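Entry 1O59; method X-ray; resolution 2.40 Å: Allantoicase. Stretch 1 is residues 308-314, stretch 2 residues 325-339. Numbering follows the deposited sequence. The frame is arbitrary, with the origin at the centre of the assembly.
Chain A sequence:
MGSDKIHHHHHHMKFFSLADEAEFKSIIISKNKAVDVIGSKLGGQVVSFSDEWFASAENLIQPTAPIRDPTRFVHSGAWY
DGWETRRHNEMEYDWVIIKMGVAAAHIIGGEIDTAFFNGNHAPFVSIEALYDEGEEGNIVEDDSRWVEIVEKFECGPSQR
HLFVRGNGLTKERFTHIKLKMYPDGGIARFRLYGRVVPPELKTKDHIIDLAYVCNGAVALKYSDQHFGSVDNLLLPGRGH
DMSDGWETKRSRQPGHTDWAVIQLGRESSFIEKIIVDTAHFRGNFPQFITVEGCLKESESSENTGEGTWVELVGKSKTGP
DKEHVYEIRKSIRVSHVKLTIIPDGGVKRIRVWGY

Stretch 1 (308-314) TWVELVG
Stretch 2, residues 325-339: VYEIRKSIRVSHVKL

How do the two stretches meet? No hydrogen bond links them; mostly side chains make the contact, with a few backbone atoms, burying 566 Å² counted over both sides. Stretch 1 carries a short strand around Val310 and turns a corner at Leu312 and Val313. Stretch 2 runs as a strand through Tyr326 and Ile328, loops past Ile332, and resumes as a strand at 336-339. That first strand and the strand from His336 to Leu339 cross at -65°, with their axes 8.6 Å apart at closest approach. Register runs in reverse: CA of Trp309 lies 8.3 Å from CA of Lys338, CA of Leu312 7.1 Å from CA of Ile328, and CA of Val313 7.2 Å from CA of Tyr326.

What holds Trp309 against the second strand? Its backbone is extended (phi/psi -94/131), its CB points toward stretch 2, and chi1 m with chi2 94° lays the indole beside Lys338. That lysine, t, t, p, t from chi1 to chi4, bends back over one face: NZ sits 3.4 Å from the centroid of the Trp309 five-membered ring, 12° off the normal, a cation-pi contact. Lys338 CB covers the six-membered ring at 3.7 Å from its centroid, 25° off the normal, so the side chain spans both rings. The six-membered ring also reaches the backbone, with Trp309 CZ3 3.3 Å from Lys338 N, and Trp309 CH2 lies 3.9 Å from His336 CB.

How does Leu312 fill the corner after Val310 and Glu311? Val310 (-119/153, m) points sideways and brings CG2 within 4.2 Å of Ile332 CD1, while Glu311 (-77/135) turns away. At Leu312 phi/psi becomes -111/-48. Its CB points sideways, but the m, t side chain comes nearer at its end: Leu312 CD1 meets Val337 CG1 at 4.1 Å, and Leu312 CD2 meets Ile332 CD1 at 4.3 Å. Ile332 is t, t; Val337 is m. The carbonyl Leu312 O lies 3.3 Å from Ile328 CD1, close packing without a hydrogen bond.

Where does the contact finish? Val313 (-120/124, chi1 t) points toward stretch 2, and both of its methyls meet Tyr326. Val313 CG1 stands over one face of the Tyr326 ring, 3.9 Å from the centroid and 9° off the normal, a CH-pi contact; Tyr326 has chi1 -52° (m) and chi2 -70°. Val313 CG2 packs 3.6 Å from Tyr326 CB and 3.9 Å from CD1 of Ile328, whose rotamer is m, m. Gly314 (-79/176) then leaves the contact.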

# COMPACT_ATOMS: atom_id res chain seq x y z
N THR A 308 -20.93 15.84 -1.01
CA THR A 308 -22.24 15.70 -1.67
C THR A 308 -22.49 14.30 -2.33
O THR A 308 -22.29 14.09 -3.54
CB THR A 308 -22.37 16.79 -2.70
OG1 THR A 308 -23.65 16.68 -3.35
CG2 THR A 308 -21.24 16.66 -3.81
N TRP A 309 -22.96 13.36 -1.50
CA TRP A 309 -23.00 11.96 -1.87
C TRP A 309 -24.32 11.51 -2.45
O TRP A 309 -25.37 11.77 -1.88
CB TRP A 309 -22.69 11.10 -0.65
CG TRP A 309 -21.25 11.21 -0.20
CD1 TRP A 309 -20.75 12.04 0.74
CD2 TRP A 309 -20.13 10.45 -0.69
NE1 TRP A 309 -19.40 11.86 0.88
CE2 TRP A 309 -18.99 10.89 0.01
CE3 TRP A 309 -19.97 9.46 -1.66
CZ2 TRP A 309 -17.73 10.38 -0.21
CZ3 TRP A 309 -18.70 8.95 -1.89
CH2 TRP A 309 -17.60 9.40 -1.16
N VAL A 310 -24.25 10.82 -3.59
CA VAL A 310 -25.40 10.28 -4.31
C VAL A 310 -25.30 8.77 -4.38
O VAL A 310 -24.21 8.23 -4.36
CB VAL A 310 -25.49 10.86 -5.77
CG1 VAL A 310 -25.51 12.37 -5.73
CG2 VAL A 310 -24.33 10.39 -6.66
N GLU A 311 -26.43 8.09 -4.47
CA GLU A 311 -26.44 6.63 -4.43
C GLU A 311 -25.99 6.01 -5.74
O GLU A 311 -26.45 6.43 -6.80
CB GLU A 311 -27.84 6.15 -4.12
CG GLU A 311 -28.07 4.65 -4.29
CD GLU A 311 -29.45 4.25 -3.80
OE1 GLU A 311 -29.61 4.05 -2.56
OE2 GLU A 311 -30.38 4.16 -4.63
N LEU A 312 -25.12 4.99 -5.66
CA LEU A 312 -24.79 4.15 -6.82
C LEU A 312 -25.35 2.75 -6.63
O LEU A 312 -25.94 2.20 -7.54
CB LEU A 312 -23.27 4.07 -7.04
CG LEU A 312 -22.52 5.37 -7.27
CD1 LEU A 312 -21.05 5.10 -7.18
CD2 LEU A 312 -22.90 5.96 -8.59
N VAL A 313 -25.12 2.17 -5.46
CA VAL A 313 -25.80 0.95 -5.04
C VAL A 313 -26.59 1.19 -3.76
O VAL A 313 -26.07 1.68 -2.76
CB VAL A 313 -24.83 -0.23 -4.87
CG1 VAL A 313 -25.59 -1.48 -4.44
CG2 VAL A 313 -24.08 -0.50 -6.17
N GLY A 314 -27.89 0.90 -3.84
CA GLY A 314 -28.80 0.96 -2.72
C GLY A 314 -28.65 -0.25 -1.85
O GLY A 314 -27.87 -1.14 -2.16
N VAL A 325 -22.13 -8.46 -7.93
CA VAL A 325 -21.98 -7.64 -9.13
C VAL A 325 -23.22 -6.77 -9.34
O VAL A 325 -24.31 -7.27 -9.61
CB VAL A 325 -21.77 -8.54 -10.40
CG1 VAL A 325 -21.69 -7.67 -11.68
CG2 VAL A 325 -20.53 -9.43 -10.23
N TYR A 326 -23.04 -5.45 -9.22
CA TYR A 326 -24.10 -4.48 -9.42
C TYR A 326 -23.89 -3.81 -10.77
O TYR A 326 -22.91 -3.10 -10.97
CB TYR A 326 -24.12 -3.48 -8.27
CG TYR A 326 -24.16 -4.19 -6.95
CD1 TYR A 326 -25.30 -4.86 -6.54
CD2 TYR A 326 -23.04 -4.26 -6.16
CE1 TYR A 326 -25.33 -5.55 -5.32
CE2 TYR A 326 -23.04 -4.95 -4.95
CZ TYR A 326 -24.17 -5.58 -4.52
OH TYR A 326 -24.14 -6.23 -3.30
N GLU A 327 -24.79 -4.06 -11.70
CA GLU A 327 -24.72 -3.38 -12.99
C GLU A 327 -25.41 -2.04 -12.86
O GLU A 327 -26.54 -1.95 -12.45
CB GLU A 327 -25.24 -4.27 -14.12
CG GLU A 327 -24.09 -5.13 -14.67
CD GLU A 327 -24.50 -6.52 -15.16
OE1 GLU A 327 -25.65 -6.67 -15.66
OE2 GLU A 327 -23.65 -7.46 -15.07
N ILE A 328 -24.64 -0.99 -13.13
CA ILE A 328 -25.02 0.38 -12.87
C ILE A 328 -25.34 1.02 -14.21
O ILE A 328 -26.40 1.60 -14.37
CB ILE A 328 -23.85 1.16 -12.14
CG1 ILE A 328 -23.53 0.53 -10.80
CG2 ILE A 328 -24.22 2.59 -11.86
CD1 ILE A 328 -24.79 0.29 -9.95
N ARG A 329 -24.41 0.91 -15.15
CA ARG A 329 -24.52 1.44 -16.49
C ARG A 329 -25.05 2.86 -16.50
O ARG A 329 -26.03 3.16 -17.14
CB ARG A 329 -25.40 0.52 -17.32
CG ARG A 329 -24.85 -0.88 -17.41
CD ARG A 329 -25.26 -1.61 -18.68
NE ARG A 329 -24.63 -2.93 -18.74
CZ ARG A 329 -25.20 -4.08 -18.33
NH1 ARG A 329 -26.45 -4.11 -17.86
NH2 ARG A 329 -24.51 -5.22 -18.44
N LYS A 330 -24.37 3.72 -15.75
CA LYS A 330 -24.82 5.09 -15.56
C LYS A 330 -23.74 6.08 -15.95
O LYS A 330 -22.60 6.03 -15.47
CB LYS A 330 -25.26 5.31 -14.09
CG LYS A 330 -26.49 6.27 -13.94
CD LYS A 330 -26.98 6.35 -12.47
N SER A 331 -24.11 7.00 -16.83
CA SER A 331 -23.26 8.12 -17.16
C SER A 331 -23.30 9.03 -15.95
O SER A 331 -24.32 9.63 -15.65
CB SER A 331 -23.76 8.82 -18.41
OG SER A 331 -24.03 7.85 -19.40
N ILE A 332 -22.18 9.06 -15.24
CA ILE A 332 -22.05 9.86 -14.04
C ILE A 332 -20.60 10.27 -13.81
O ILE A 332 -19.67 9.50 -14.08
CB ILE A 332 -22.60 9.09 -12.81
CG1 ILE A 332 -22.88 10.05 -11.67
CG2 ILE A 332 -21.67 7.97 -12.36
CD1 ILE A 332 -23.87 9.50 -10.74
N ARG A 333 -20.43 11.49 -13.31
CA ARG A 333 -19.12 12.03 -13.00
C ARG A 333 -18.88 12.04 -11.51
O ARG A 333 -19.39 12.89 -10.79
CB ARG A 333 -18.96 13.42 -13.58
CG ARG A 333 -18.73 13.44 -15.09
CD ARG A 333 -20.01 13.49 -15.94
NE ARG A 333 -19.78 13.09 -17.33
CZ ARG A 333 -19.17 13.83 -18.26
NH1 ARG A 333 -18.69 15.04 -17.95
NH2 ARG A 333 -19.03 13.38 -19.51
N VAL A 334 -18.09 11.07 -11.04
CA VAL A 334 -17.74 10.98 -9.63
C VAL A 334 -16.25 10.77 -9.49
O VAL A 334 -15.62 10.17 -10.34
CB VAL A 334 -18.53 9.86 -8.89
CG1 VAL A 334 -20.05 10.14 -8.95
CG2 VAL A 334 -18.24 8.51 -9.45
N SER A 335 -15.71 11.30 -8.40
CA SER A 335 -14.29 11.28 -8.11
C SER A 335 -13.95 10.31 -6.99
O SER A 335 -12.81 9.86 -6.88
CB SER A 335 -13.86 12.69 -7.67
OG SER A 335 -14.65 13.11 -6.58
N HIS A 336 -14.94 10.08 -6.13
CA HIS A 336 -14.82 9.24 -4.95
C HIS A 336 -16.01 8.32 -4.86
O HIS A 336 -17.09 8.66 -5.38
CB HIS A 336 -14.79 10.11 -3.70
CG HIS A 336 -13.60 11.00 -3.62
ND1 HIS A 336 -13.46 12.10 -4.42
CD2 HIS A 336 -12.47 10.92 -2.89
CE1 HIS A 336 -12.30 12.68 -4.16
NE2 HIS A 336 -11.68 11.98 -3.23
N VAL A 337 -15.82 7.16 -4.25
CA VAL A 337 -16.92 6.29 -3.86
C VAL A 337 -16.85 5.99 -2.36
O VAL A 337 -15.80 6.02 -1.75
CB VAL A 337 -16.96 4.96 -4.69
CG1 VAL A 337 -17.11 5.26 -6.17
CG2 VAL A 337 -15.73 4.08 -4.45
N LYS A 338 -18.01 5.74 -1.76
CA LYS A 338 -18.09 5.38 -0.35
C LYS A 338 -18.76 4.04 -0.30
O LYS A 338 -19.84 3.87 -0.84
CB LYS A 338 -18.89 6.45 0.45
CG LYS A 338 -19.10 6.15 1.94
CD LYS A 338 -19.48 7.43 2.82
CE LYS A 338 -20.85 8.00 2.56
NZ LYS A 338 -20.94 9.45 2.92
N LEU A 339 -18.11 3.07 0.32
CA LEU A 339 -18.67 1.75 0.51
C LEU A 339 -19.10 1.71 1.96
O LEU A 339 -18.34 2.07 2.82
CB LEU A 339 -17.62 0.66 0.21
CG LEU A 339 -17.93 -0.75 0.77
CD1 LEU A 339 -19.18 -1.38 0.11
CD2 LEU A 339 -16.69 -1.67 0.62